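Local structure of regulatory protein SdiA (Escherichia coli, 4LFU) at residues E38-S43 with S136-R141. The protein activates transcription of the ftsQAZ cell division genes and, as a LuxR-type quorum-sensing receptor, responds to autoinducers made by other bacteria. Sequence-based numbering, arbitrary orientation.
Sequences EYDYYS and SRCSAR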
ATOM      1  N   GLU A  38       3.236 -21.092 -19.600  1.00 40.18           N
ATOM      2  CA  GLU A  38       2.887 -21.102 -21.040  1.00 40.04           C
ATOM      3  C   GLU A  38       2.522 -19.726 -21.590  1.00 38.31           C
ATOM      4  O   GLU A  38       1.553 -19.587 -22.322  1.00 38.30           O
ATOM      5  CB  GLU A  38       1.758 -22.102 -21.364  1.00 40.57           C
ATOM      6  CG  GLU A  38       2.231 -23.425 -21.957  1.00 44.98           C
ATOM      7  CD  GLU A  38       1.935 -24.640 -21.068  1.00 49.81           C
ATOM      8  OE1 GLU A  38       1.744 -25.751 -21.627  1.00 50.22           O
ATOM      9  OE2 GLU A  38       1.885 -24.489 -19.823  1.00 52.43           O
ATOM     10  N   TYR A  39       3.304 -18.714 -21.235  1.00 36.52           N
ATOM     11  CA  TYR A  39       3.098 -17.372 -21.759  1.00 34.61           C
ATOM     12  C   TYR A  39       4.290 -17.000 -22.601  1.00 33.97           C
ATOM     13  O   TYR A  39       5.377 -17.507 -22.376  1.00 34.35           O
ATOM     14  CB  TYR A  39       2.878 -16.362 -20.628  1.00 33.37           C
ATOM     15  CG  TYR A  39       1.492 -16.463 -20.048  1.00 31.81           C
ATOM     16  CD1 TYR A  39       0.379 -15.975 -20.743  1.00 29.01           C
ATOM     17  CD2 TYR A  39       1.282 -17.069 -18.809  1.00 30.53           C
ATOM     18  CE1 TYR A  39      -0.898 -16.082 -20.208  1.00 27.42           C
ATOM     19  CE2 TYR A  39       0.007 -17.190 -18.279  1.00 28.56           C
ATOM     20  CZ  TYR A  39      -1.071 -16.689 -18.967  1.00 29.96           C
ATOM     21  OH  TYR A  39      -2.327 -16.812 -18.402  1.00 31.99           O
ATOM     22  N   ASP A  40       4.072 -16.129 -23.579  1.00 33.19           N
ATOM     23  CA  ASP A  40       5.114 -15.711 -24.510  1.00 32.56           C
ATOM     24  C   ASP A  40       5.830 -14.485 -23.986  1.00 31.60           C
ATOM     25  O   ASP A  40       7.052 -14.365 -24.099  1.00 31.37           O
ATOM     26  CB  ASP A  40       4.497 -15.399 -25.878  1.00 32.98           C
ATOM     27  CG  ASP A  40       3.914 -16.624 -26.534  1.00 34.62           C
ATOM     28  OD1 ASP A  40       4.538 -17.701 -26.461  1.00 36.59           O
ATOM     29  OD2 ASP A  40       2.825 -16.525 -27.112  1.00 37.34           O
ATOM     30  N   TYR A  41       5.067 -13.572 -23.404  1.00 30.13           N
ATOM     31  CA  TYR A  41       5.632 -12.311 -22.993  1.00 29.77           C
ATOM     32  C   TYR A  41       5.263 -11.930 -21.565  1.00 28.87           C
ATOM     33  O   TYR A  41       4.273 -12.386 -21.035  1.00 28.25           O
ATOM     34  CB  TYR A  41       5.187 -11.207 -23.943  1.00 30.45           C
ATOM     35  CG  TYR A  41       5.520 -11.426 -25.410  1.00 31.39           C
ATOM     36  CD1 TYR A  41       6.809 -11.226 -25.889  1.00 32.94           C
ATOM     37  CD2 TYR A  41       4.533 -11.795 -26.318  1.00 31.77           C
ATOM     38  CE1 TYR A  41       7.116 -11.401 -27.246  1.00 34.34           C
ATOM     39  CE2 TYR A  41       4.833 -11.989 -27.678  1.00 33.17           C
ATOM     40  CZ  TYR A  41       6.114 -11.775 -28.126  1.00 33.00           C
ATOM     41  OH  TYR A  41       6.403 -11.941 -29.447  1.00 34.52           O
ATOM     42  N   TYR A  42       6.081 -11.075 -20.970  1.00 28.98           N
ATOM     43  CA  TYR A  42       5.767 -10.416 -19.707  1.00 28.95           C
ATOM     44  C   TYR A  42       6.089  -8.938 -19.886  1.00 29.16           C
ATOM     45  O   TYR A  42       6.840  -8.558 -20.794  1.00 28.77           O
ATOM     46  CB  TYR A  42       6.610 -10.991 -18.565  1.00 28.93           C
ATOM     47  CG  TYR A  42       8.059 -10.521 -18.600  1.00 28.99           C
ATOM     48  CD1 TYR A  42       8.999 -11.192 -19.380  1.00 29.26           C
ATOM     49  CD2 TYR A  42       8.484  -9.401 -17.857  1.00 28.29           C
ATOM     50  CE1 TYR A  42      10.296 -10.768 -19.456  1.00 27.39           C
ATOM     51  CE2 TYR A  42       9.810  -8.969 -17.910  1.00 27.33           C
ATOM     52  CZ  TYR A  42      10.704  -9.671 -18.716  1.00 29.39           C
ATOM     53  OH  TYR A  42      12.030  -9.299 -18.827  1.00 30.92           O
ATOM     54  N   SER A  43       5.487  -8.111 -19.042  1.00 28.92           N
ATOM     55  CA  SER A  43       5.902  -6.744 -18.869  1.00 29.56           C
ATOM     56  C   SER A  43       5.769  -6.381 -17.385  1.00 29.43           C
ATOM     57  O   SER A  43       4.816  -6.762 -16.731  1.00 28.97           O
ATOM     58  CB  SER A  43       5.092  -5.796 -19.764  1.00 29.80           C
ATOM     59  OG  SER A  43       3.738  -5.722 -19.368  1.00 31.65           O
ATOM     60  N   SER A 136       1.451 -12.429 -21.370  1.00 30.32           N
ATOM     61  CA  SER A 136       0.614 -12.507 -22.568  1.00 31.53           C
ATOM     62  C   SER A 136       1.043 -13.622 -23.506  1.00 32.35           C
ATOM     63  O   SER A 136       2.146 -14.103 -23.440  1.00 32.33           O
ATOM     64  CB  SER A 136       0.542 -11.165 -23.307  1.00 30.67           C
ATOM     65  OG  SER A 136       1.808 -10.793 -23.795  1.00 30.62           O
ATOM     66  N   ARG A 137       0.141 -14.002 -24.386  1.00 34.40           N
ATOM     67  CA  ARG A 137       0.296 -15.163 -25.222  1.00 36.52           C
ATOM     68  C   ARG A 137      -0.324 -14.883 -26.593  1.00 37.95           C
ATOM     69  O   ARG A 137      -1.390 -14.230 -26.705  1.00 36.65           O
ATOM     70  CB  ARG A 137      -0.415 -16.333 -24.543  1.00 36.39           C
ATOM     71  CG  ARG A 137      -0.073 -17.669 -25.095  1.00 38.24           C
ATOM     72  CD  ARG A 137      -0.393 -18.759 -24.100  1.00 40.70           C
ATOM     73  NE  ARG A 137      -1.759 -18.706 -23.611  1.00 41.22           N
ATOM     74  CZ  ARG A 137      -2.124 -19.078 -22.386  1.00 43.22           C
ATOM     75  NH1 ARG A 137      -3.401 -18.997 -22.026  1.00 43.54           N
ATOM     76  NH2 ARG A 137      -1.220 -19.522 -21.513  1.00 42.82           N
ATOM     77  N   CYS A 138       0.343 -15.397 -27.622  1.00 40.37           N
ATOM     78  CA  CYS A 138      -0.127 -15.279 -28.999  1.00 43.66           C
ATOM     79  C   CYS A 138      -1.116 -16.366 -29.388  1.00 45.81           C
ATOM     80  O   CYS A 138      -1.671 -16.323 -30.480  1.00 46.93           O
ATOM     81  CB  CYS A 138       1.054 -15.277 -29.971  1.00 43.48           C
ATOM     82  SG  CYS A 138       2.184 -13.883 -29.716  1.00 44.19           S
ATOM     83  N   SER A 139      -1.337 -17.330 -28.497  1.00 48.38           N
ATOM     84  CA  SER A 139      -2.182 -18.489 -28.786  1.00 50.51           C
ATOM     85  C   SER A 139      -3.518 -18.421 -28.063  1.00 51.86           C
ATOM     86  O   SER A 139      -3.588 -18.192 -26.860  1.00 51.55           O
ATOM     87  CB  SER A 139      -1.456 -19.800 -28.452  1.00 50.68           C
ATOM     88  OG  SER A 139      -2.389 -20.859 -28.262  1.00 52.05           O
ATOM     89  N   ALA A 140      -4.575 -18.638 -28.831  1.00 54.10           N
ATOM     90  CA  ALA A 140      -5.942 -18.529 -28.342  1.00 56.47           C
ATOM     91  C   ALA A 140      -6.441 -19.870 -27.804  1.00 58.02           C
ATOM     92  O   ALA A 140      -7.620 -20.006 -27.463  1.00 58.18           O
ATOM     93  CB  ALA A 140      -6.862 -18.020 -29.462  1.00 56.11           C
ATOM     94  N   ARG A 141      -5.544 -20.853 -27.739  1.00 59.84           N
ATOM     95  CA  ARG A 141      -5.927 -22.199 -27.343  1.00 62.27           C
ATOM     96  C   ARG A 141      -5.983 -22.352 -25.825  1.00 63.47           C
ATOM     97  O   ARG A 141      -5.110 -21.853 -25.085  1.00 63.58           O
ATOM     98  CB  ARG A 141      -5.007 -23.249 -27.972  1.00 62.55           C
ATOM     99  CG  ARG A 141      -5.509 -23.797 -29.302  1.00 64.53           C
ATOM    100  CD  ARG A 141      -4.524 -24.826 -29.837  1.00 68.13           C
ATOM    101  NE  ARG A 141      -5.167 -25.848 -30.666  1.00 69.79           N
ATOM    102  CZ  ARG A 141      -4.542 -26.920 -31.157  1.00 70.59           C
ATOM    103  NH1 ARG A 141      -3.247 -27.117 -30.913  1.00 70.20           N
ATOM    104  NH2 ARG A 141      -5.211 -27.798 -31.896  1.00 70.49           N
TER
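A classic beta bulge opens the pairing of strand 41-47 with strand 130-137 in the antiparallel sheet of the autoinducer-binding domain: D40 and Y41 both face S136. The carbonyl O of S136 accepts two backbone bonds, from D40 N at 2.8 Å and from Y41 N at 3.0 Å, the first in the carbonyl plane but the more bent of the two at its hydrogen, the second straighter but tilted from that plane. S136 N returns a bond to Y41 O (2.8 Å), completing the hydrogen-bonded pair. The carboxylate of D40, its CG anti to the carbonyl carbon (chi1 -65°), reaches past the bulge, and OD2 takes a nearly straight bond from C138 N at 2.8 Å, just after strand 130-137 ends. On the sheet face shared by Y41 and S136, S136 OG sits against Y41 CB and hydrogen-bonds to Y63 OH, while C138 SG meets the edge of the Y41 ring, 3.8 Å from CE2. Y63 also stacks on that ring. The side chain of R137 bends at chi3 (53°), which turns NE aside from the line of the chain; the guanidinium lies almost parallel to the Y39 ring, planes 8° apart, with NH2 3.7 Å above the ring plane, toward the rim near CE1. This off-centre cation-pi stack accompanies the bulge where helix 23-36, closed by a Schellman motif at E38, passes into the antiparallel sheet of the GAF-like alpha-beta-alpha sandwich of LuxR-type autoinducer-binding domains.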